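Local coordinates for baculoviral IAP repeat-containing protein 2 (PDB 3M1D) that probably serves as a zinc-binding BIR module of an apoptosis inhibitor, through which cIAP1 is recruited to the adaptor TRAF2, at residues S77-Q80 against N81-S84. Sequence-based numbering, arbitrary orientation.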
loop_
_atom_site.group_PDB
_atom_site.type_symbol
_atom_site.label_atom_id
_atom_site.label_comp_id
_atom_site.label_asym_id
_atom_site.label_seq_id
_atom_site.Cartn_x
_atom_site.Cartn_y
_atom_site.Cartn_z
ATOM N N SER A 77 -4.038 -10.893 7.113
ATOM C CA SER A 77 -3.024 -11.318 8.078
ATOM C C SER A 77 -1.863 -10.335 8.142
ATOM O O SER A 77 -1.305 -10.093 9.210
ATOM C CB SER A 77 -2.472 -12.707 7.732
ATOM O OG SER A 77 -3.488 -13.681 7.772
ATOM N N PHE A 78 -1.469 -9.786 6.999
ATOM C CA PHE A 78 -0.359 -8.851 7.014
ATOM C C PHE A 78 -0.702 -7.618 7.857
ATOM O O PHE A 78 0.017 -7.285 8.799
ATOM C CB PHE A 78 0.054 -8.423 5.605
ATOM C CG PHE A 78 1.047 -7.298 5.597
ATOM C CD1 PHE A 78 2.398 -7.548 5.791
ATOM C CD2 PHE A 78 0.631 -5.987 5.434
ATOM C CE1 PHE A 78 3.326 -6.510 5.799
ATOM C CE2 PHE A 78 1.552 -4.945 5.444
ATOM C CZ PHE A 78 2.900 -5.209 5.630
ATOM N N ILE A 79 -1.794 -6.938 7.521
ATOM C CA ILE A 79 -2.156 -5.728 8.253
ATOM C C ILE A 79 -2.355 -6.011 9.753
ATOM O O ILE A 79 -2.053 -5.155 10.579
ATOM C CB ILE A 79 -3.382 -4.981 7.648
ATOM C CG1 ILE A 79 -3.299 -3.481 7.965
ATOM C CG2 ILE A 79 -4.695 -5.553 8.159
ATOM C CD1 ILE A 79 -2.038 -2.795 7.419
ATOM N N GLN A 80 -2.826 -7.212 10.103
ATOM C CA GLN A 80 -3.000 -7.582 11.511
ATOM C C GLN A 80 -1.655 -7.708 12.218
ATOM O O GLN A 80 -1.493 -7.274 13.359
ATOM C CB GLN A 80 -3.755 -8.905 11.645
ATOM C CG GLN A 80 -5.249 -8.840 11.405
ATOM C CD GLN A 80 -5.878 -10.236 11.387
ATOM O OE1 GLN A 80 -7.097 -10.392 11.239
ATOM N NE2 GLN A 80 -5.043 -11.253 11.543
ATOM N N ASN A 81 -0.689 -8.314 11.538
ATOM C CA ASN A 81 0.619 -8.534 12.134
ATOM C C ASN A 81 1.468 -7.271 12.148
ATOM O O ASN A 81 2.316 -7.081 13.019
ATOM C CB ASN A 81 1.346 -9.667 11.412
ATOM C CG ASN A 81 0.705 -11.021 11.669
ATOM O OD1 ASN A 81 0.027 -11.215 12.682
ATOM N ND2 ASN A 81 0.914 -11.964 10.752
ATOM N N LEU A 82 1.237 -6.406 11.171
ATOM C CA LEU A 82 1.975 -5.159 11.077
ATOM C C LEU A 82 1.639 -4.280 12.275
ATOM O O LEU A 82 2.516 -3.681 12.900
ATOM C CB LEU A 82 1.595 -4.431 9.788
ATOM C CG LEU A 82 2.389 -3.163 9.520
ATOM C CD1 LEU A 82 3.833 -3.543 9.275
ATOM C CD2 LEU A 82 1.805 -2.400 8.337
ATOM N N VAL A 83 0.350 -4.229 12.588
ATOM C CA VAL A 83 -0.193 -3.352 13.618
ATOM C C VAL A 83 -0.073 -3.941 15.036
ATOM O O VAL A 83 -0.162 -3.214 16.034
ATOM C CB VAL A 83 -1.665 -2.989 13.274
ATOM C CG1 VAL A 83 -2.456 -2.590 14.508
ATOM C CG2 VAL A 83 -1.690 -1.889 12.224
ATOM N N SER A 84 0.153 -5.251 15.120
ATOM C CA SER A 84 0.252 -5.928 16.415
ATOM C C SER A 84 1.674 -5.900 16.974
ATOM O O SER A 84 2.624 -6.314 16.305
ATOM C CB SER A 84 -0.249 -7.372 16.306
ATOM O OG SER A 84 -1.627 -7.400 15.971
#
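The C-terminal helix 77-83 of this BIR domain starts directly after the zinc ligand C76, and F78, I79 and L82 form an apolar cluster on it, with I79 buried and L82 exposed. Its turns are defined by successive i to i+4 backbone bonds, N81 N to S77 O, L82 N to F78 O and V83 N to I79 O, of which the one between L82 N and F78 O measures 2.8 Å. The lengthening to 3.3 Å between V83 N and I79 O goes with a donor that lies well above the carbonyl plane of I79. Q80 O takes two donors from S84: the bond from S84 N is weak, with an N-H...O angle of 124°, while S84 OG donates a second, shorter one to the same carbonyl at 2.6 Å. The hydroxyl of S84 is turned to lie beside its own backbone N, which lets both donors reach one acceptor.

Within the cluster, F78 and L82 run side by side in the same direction. Each has CG anti to its backbone N (chi1 171° and -175°), and L82 CB lies over one face of the phenyl ring. Further out, L82 CD2 meets the ring at F78 CE2, 3.9 Å away, and L82 CD1 approaches CZ. The same CD2 methyl also touches I79 CD1 at 4.0 Å, so one leucine branch bridges the aromatic and the isoleucine.

Beyond the helix, F78 packs edge-to-face with F50. I79, its side chain about 5 Å from the metal, rests on K70 and the zinc ligand H69, and L82 on I66, all three on helix 65-72. This cluster thus joins the last helix to the surroundings of the zinc site, formed by C49, C52, H69 and C76, as expected of the BIR fold.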